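Local coordinates for protein chitosanase (Bacillus subtilis subsp. subtilis str. 168, PDB 7C6C) that hydrolyses internal beta-1,4 linkages between glucosamine units of partly acetylated chitosan, probably helping to degrade the cell walls of invading fungi, at residues A138-T143 and A158-T163; T61-N66 and D103-A108. All coordinates share one frame; numbering follows the deposited sequence.

Contact 1: residues A138-T143 and A158-T163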
loop_
_atom_site.group_PDB
_atom_site.type_symbol
_atom_site.label_atom_id
_atom_site.label_comp_id
_atom_site.label_asym_id
_atom_site.label_seq_id
_atom_site.Cartn_x
_atom_site.Cartn_y
_atom_site.Cartn_z
ATOM N N ALA A 138 -9.111 7.054 -1.335
ATOM C CA ALA A 138 -8.647 5.759 -1.822
ATOM C C ALA A 138 -7.270 5.870 -2.466
ATOM O O ALA A 138 -6.426 4.978 -2.307
ATOM C CB ALA A 138 -9.656 5.184 -2.810
ATOM N N VAL A 139 -7.030 6.951 -3.208
ATOM C CA VAL A 139 -5.703 7.167 -3.774
ATOM C C VAL A 139 -4.668 7.317 -2.665
ATOM O O VAL A 139 -3.568 6.759 -2.752
ATOM C CB VAL A 139 -5.698 8.367 -4.738
ATOM C CG1 VAL A 139 -4.280 8.679 -5.205
ATOM C CG2 VAL A 139 -6.617 8.110 -5.933
ATOM N N MET A 140 -4.996 8.078 -1.609
ATOM C CA MET A 140 -4.053 8.222 -0.500
ATOM C C MET A 140 -3.753 6.878 0.149
ATOM O O MET A 140 -2.597 6.581 0.474
ATOM C CB MET A 140 -4.592 9.193 0.557
ATOM C CG MET A 140 -4.852 10.615 0.077
ATOM S SD MET A 140 -3.450 11.455 -0.692
ATOM C CE MET A 140 -3.989 11.452 -2.405
ATOM N N TYR A 141 -4.789 6.060 0.347
ATOM C CA TYR A 141 -4.632 4.748 0.966
ATOM C C TYR A 141 -3.700 3.866 0.137
ATOM O O TYR A 141 -2.756 3.264 0.665
ATOM C CB TYR A 141 -6.031 4.138 1.086
ATOM C CG TYR A 141 -6.226 2.863 1.880
ATOM C CD1 TYR A 141 -5.226 2.314 2.677
ATOM C CD2 TYR A 141 -7.452 2.209 1.832
ATOM C CE1 TYR A 141 -5.448 1.146 3.396
ATOM C CE2 TYR A 141 -7.683 1.056 2.538
ATOM C CZ TYR A 141 -6.678 0.525 3.318
ATOM O OH TYR A 141 -6.906 -0.625 4.039
ATOM N N ASP A 142 -3.936 3.796 -1.176
ATOM C CA ASP A 142 -3.057 3.009 -2.034
ATOM C C ASP A 142 -1.636 3.559 -2.012
ATOM O O ASP A 142 -0.661 2.795 -2.017
ATOM C CB ASP A 142 -3.581 3.000 -3.466
ATOM C CG ASP A 142 -2.761 2.102 -4.357
ATOM O OD1 ASP A 142 -2.820 0.875 -4.154
ATOM O OD2 ASP A 142 -2.036 2.622 -5.233
ATOM N N THR A 143 -1.501 4.888 -1.984
ATOM C CA THR A 143 -0.180 5.504 -2.026
ATOM C C THR A 143 0.642 5.135 -0.800
ATOM O O THR A 143 1.819 4.782 -0.916
ATOM C CB THR A 143 -0.306 7.025 -2.149
ATOM O OG1 THR A 143 -0.994 7.349 -3.361
ATOM C CG2 THR A 143 1.070 7.684 -2.184
ATOM N N ALA A 158 5.799 13.135 1.472
ATOM C CA ALA A 158 6.593 13.867 0.487
ATOM C C ALA A 158 5.790 14.115 -0.784
ATOM O O ALA A 158 5.851 15.203 -1.369
ATOM C CB ALA A 158 7.878 13.106 0.166
ATOM N N LEU A 159 5.016 13.120 -1.218
ATOM C CA LEU A 159 4.180 13.302 -2.402
ATOM C C LEU A 159 3.078 14.325 -2.152
ATOM O O LEU A 159 2.778 15.143 -3.030
ATOM C CB LEU A 159 3.577 11.967 -2.838
ATOM C CG LEU A 159 4.580 10.879 -3.231
ATOM C CD1 LEU A 159 3.852 9.671 -3.762
ATOM C CD2 LEU A 159 5.604 11.378 -4.243
ATOM N N ILE A 160 2.455 14.288 -0.971
ATOM C CA ILE A 160 1.432 15.278 -0.635
ATOM C C ILE A 160 2.017 16.682 -0.686
ATOM O O ILE A 160 1.441 17.595 -1.290
ATOM C CB ILE A 160 0.805 14.974 0.740
ATOM C CG1 ILE A 160 -0.073 13.725 0.684
ATOM C CG2 ILE A 160 -0.001 16.171 1.243
ATOM C CD1 ILE A 160 -0.552 13.274 2.044
ATOM N N LYS A 161 3.181 16.875 -0.057
ATOM C CA LYS A 161 3.778 18.206 -0.015
ATOM C C LYS A 161 4.180 18.686 -1.405
ATOM O O LYS A 161 3.984 19.861 -1.740
ATOM C CB LYS A 161 4.969 18.225 0.942
ATOM C CG LYS A 161 4.575 18.165 2.409
ATOM C CD LYS A 161 5.779 18.303 3.327
ATOM C CE LYS A 161 6.730 17.128 3.186
ATOM N NZ LYS A 161 7.875 17.247 4.139
ATOM N N ARG A 162 4.732 17.798 -2.233
ATOM C CA ARG A 162 5.101 18.201 -3.586
ATOM C C ARG A 162 3.873 18.568 -4.405
ATOM O O ARG A 162 3.914 19.510 -5.205
ATOM C CB ARG A 162 5.918 17.107 -4.272
ATOM C CG ARG A 162 7.300 16.962 -3.673
ATOM C CD ARG A 162 8.345 16.593 -4.702
ATOM N NE ARG A 162 8.198 15.221 -5.169
ATOM C CZ ARG A 162 8.735 14.162 -4.571
ATOM N NH1 ARG A 162 9.454 14.309 -3.465
ATOM N NH2 ARG A 162 8.552 12.957 -5.081
ATOM N N THR A 163 2.772 17.835 -4.213
ATOM C CA THR A 163 1.520 18.173 -4.879
ATOM C C THR A 163 1.002 19.526 -4.411
ATOM O O THR A 163 0.614 20.371 -5.227
ATOM C CB THR A 163 0.489 17.078 -4.618
ATOM O OG1 THR A 163 0.990 15.828 -5.104
ATOM C CG2 THR A 163 -0.809 17.399 -5.330
#
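T143 and L159 meet methyl to methyl: CG2 of T143 lies 3.8 Å from CD1 of L159, with the two side chains crossing at a slant. With chi1 at -61°, OG1 of the threonine sits beside the backbone N and turns back over its own helix, which leaves CG2, opposite that N, to face L159. There OG1 donates to V139 O at 2.7 Å, arriving from above the carbonyl plane, while T143 N reaches the same oxygen from the opposite face. The hydroxyl therefore has a partner within its own helix, although the contact is buried. On the partner helix T163 OG1 likewise donates to L159 O, at 2.8 Å.

The second touch is looser. M140 bends at chi1 and again at chi2 (-55°), carrying SD to 4.3 Å from CG1 of I160. With the nearest CA atoms 8.9 Å apart, for M140 with I160 and for T143 with L159, the two helices meet through side-chain ends. F184 of helix 177-193 touches M140, T143 and T163, filling in beside the pair. Helix 104-128 adds S126 against M140 and R125 against I160, while helix 5-20 packs on A138, Y141 and D142 of helix 134-147.

Contact 2: residues T61-N66 and D103-A108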
loop_
_atom_site.group_PDB
_atom_site.type_symbol
_atom_site.label_atom_id
_atom_site.label_comp_id
_atom_site.label_asym_id
_atom_site.label_seq_id
_atom_site.Cartn_x
_atom_site.Cartn_y
_atom_site.Cartn_z
ATOM N N THR A 61 2.014 -13.023 17.241
ATOM C CA THR A 61 2.600 -13.782 18.344
ATOM C C THR A 61 1.982 -13.398 19.686
ATOM O O THR A 61 1.801 -14.255 20.557
ATOM C CB THR A 61 4.127 -13.649 18.327
ATOM O OG1 THR A 61 4.620 -14.206 17.104
ATOM C CG2 THR A 61 4.771 -14.386 19.486
ATOM N N LYS A 62 1.630 -12.123 19.869
ATOM C CA LYS A 62 0.901 -11.744 21.074
ATOM C C LYS A 62 -0.450 -12.453 21.142
ATOM O O LYS A 62 -0.851 -12.946 22.201
ATOM C CB LYS A 62 0.731 -10.226 21.138
ATOM C CG LYS A 62 -0.061 -9.781 22.349
ATOM C CD LYS A 62 -0.015 -8.280 22.567
ATOM C CE LYS A 62 -0.681 -7.931 23.895
ATOM N NZ LYS A 62 -0.678 -6.477 24.157
ATOM N N ALA A 63 -1.143 -12.549 20.004
ATOM C CA ALA A 63 -2.456 -13.181 19.972
ATOM C C ALA A 63 -2.356 -14.698 20.071
ATOM O O ALA A 63 -3.215 -15.338 20.690
ATOM C CB ALA A 63 -3.181 -12.777 18.689
ATOM N N VAL A 64 -1.334 -15.289 19.452
ATOM C CA VAL A 64 -1.167 -16.741 19.349
ATOM C C VAL A 64 0.260 -17.073 19.763
ATOM O O VAL A 64 1.156 -17.170 18.907
ATOM C CB VAL A 64 -1.469 -17.255 17.929
ATOM C CG1 VAL A 64 -1.371 -18.780 17.867
ATOM C CG2 VAL A 64 -2.840 -16.776 17.450
ATOM N N PRO A 65 0.521 -17.249 21.056
ATOM C CA PRO A 65 1.894 -17.514 21.495
ATOM C C PRO A 65 2.445 -18.789 20.869
ATOM O O PRO A 65 1.717 -19.745 20.603
ATOM C CB PRO A 65 1.755 -17.639 23.018
ATOM C CG PRO A 65 0.545 -16.800 23.346
ATOM C CD PRO A 65 -0.393 -16.995 22.185
ATOM N N ASN A 66 3.756 -18.796 20.621
ATOM C CA ASN A 66 4.467 -20.018 20.232
ATOM C C ASN A 66 3.971 -20.592 18.909
ATOM O O ASN A 66 3.990 -21.806 18.693
ATOM C CB ASN A 66 4.475 -21.056 21.359
ATOM C CG ASN A 66 5.129 -20.516 22.601
ATOM O OD1 ASN A 66 5.979 -19.628 22.513
ATOM N ND2 ASN A 66 4.752 -21.032 23.756
ATOM N N ASP A 103 -5.831 -18.387 7.745
ATOM C CA ASP A 103 -5.948 -18.497 9.187
ATOM C C ASP A 103 -6.564 -17.225 9.754
ATOM O O ASP A 103 -6.082 -16.122 9.485
ATOM C CB ASP A 103 -4.564 -18.715 9.788
ATOM C CG ASP A 103 -4.614 -18.897 11.274
ATOM O OD1 ASP A 103 -4.988 -19.994 11.727
ATOM O OD2 ASP A 103 -4.334 -17.922 11.991
ATOM N N LYS A 104 -7.621 -17.378 10.547
ATOM C CA LYS A 104 -8.354 -16.219 11.048
ATOM C C LYS A 104 -7.455 -15.283 11.854
ATOM O O LYS A 104 -7.466 -14.064 11.646
ATOM C CB LYS A 104 -9.545 -16.688 11.884
ATOM C CG LYS A 104 -10.344 -15.566 12.506
ATOM C CD LYS A 104 -11.458 -16.107 13.395
ATOM C CE LYS A 104 -12.131 -14.995 14.179
ATOM N NZ LYS A 104 -13.220 -15.529 15.038
ATOM N N GLU A 105 -6.661 -15.832 12.781
ATOM C CA GLU A 105 -5.832 -14.976 13.627
ATOM C C GLU A 105 -4.722 -14.301 12.828
ATOM O O GLU A 105 -4.407 -13.129 13.061
ATOM C CB GLU A 105 -5.249 -15.772 14.797
ATOM C CG GLU A 105 -6.276 -16.170 15.862
ATOM C CD GLU A 105 -6.687 -15.029 16.793
ATOM O OE1 GLU A 105 -6.206 -13.888 16.628
ATOM O OE2 GLU A 105 -7.504 -15.282 17.704
ATOM N N PHE A 106 -4.106 -15.014 11.883
ATOM C CA PHE A 106 -3.047 -14.386 11.104
ATOM C C PHE A 106 -3.600 -13.274 10.225
ATOM O O PHE A 106 -2.984 -12.208 10.099
ATOM C CB PHE A 106 -2.308 -15.418 10.262
ATOM C CG PHE A 106 -1.009 -14.904 9.701
ATOM C CD1 PHE A 106 -0.028 -14.404 10.551
ATOM C CD2 PHE A 106 -0.753 -14.921 8.330
ATOM C CE1 PHE A 106 1.173 -13.925 10.050
ATOM C CE2 PHE A 106 0.454 -14.450 7.828
ATOM C CZ PHE A 106 1.411 -13.950 8.685
ATOM N N ARG A 107 -4.760 -13.506 9.606
ATOM C CA ARG A 107 -5.388 -12.455 8.818
ATOM C C ARG A 107 -5.737 -11.258 9.690
ATOM O O ARG A 107 -5.536 -10.107 9.283
ATOM C CB ARG A 107 -6.619 -12.994 8.089
ATOM C CG ARG A 107 -6.280 -14.060 7.050
ATOM C CD ARG A 107 -7.484 -14.880 6.635
ATOM N NE ARG A 107 -8.431 -14.097 5.850
ATOM C CZ ARG A 107 -8.448 -14.049 4.519
ATOM N NH1 ARG A 107 -7.553 -14.728 3.817
ATOM N NH2 ARG A 107 -9.357 -13.311 3.888
ATOM N N ALA A 108 -6.238 -11.512 10.906
ATOM C CA ALA A 108 -6.574 -10.421 11.819
ATOM C C ALA A 108 -5.340 -9.608 12.199
ATOM O O ALA A 108 -5.411 -8.378 12.317
ATOM C CB ALA A 108 -7.282 -10.966 13.062
#
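A63 and E105 bring the backbones closest, their CA atoms 7.4 Å apart, where the end of one helix meets the start of another. Helix 52-63 runs out at A63, and V64 is the first residue to leave helical backbone angles, turning the chain into the extended P65. Across from it, D103 precedes helix 104-128 as its N-cap: OD2 accepts from F106 N at 2.9 Å, using the lone pair that faces away from OD1, with an N-H...O angle of 156°. The first turn then closes through R107 N to D103 O.

E105 carries the whole of its side of the contact. V64 CG2 rests against the base of this side chain, 3.7 Å from E105 CB and 3.8 Å from E105 CG. A bend at chi2 (-77°) then turns the glutamate back, laying its carboxylate beside A63, where OE1 comes 3.8 Å from A63 CB. The touch is by van der Waals packing at the protein surface. Deeper in, F106 sets its ring edge-to-face with Y60 of helix 52-63 and with W97, and D103 and E105 also touch Y60.

This is plain helix-end packing, away from the probable catalytic residues: an aspartate N-cap opens the long helix 104-128 of the glycosyl hydrolase 46 fold, its first turn lying against the C-terminal end of helix 52-63.

How the contacts relate
Helix 104-128 ties the two contacts together: contact 2 sits on its first turn, and residues near its far end touch the side chains of contact 1. The next helix in the chain, 134-147, carries residues 138-143. Both segments of contact 2 come earlier in the sequence than those of contact 1, and the chain's centre lies between the two contacts, whose own centres are 31 Å apart and nearest atoms about 11 Å apart. The centre of buried contact 1 is about 11 Å from the centre of the chain, that of surface contact 2 about 22 Å. The T143 side chain is about 10 Å from that of E19, the predicted proton donor, while contact 2 lies away from the active site.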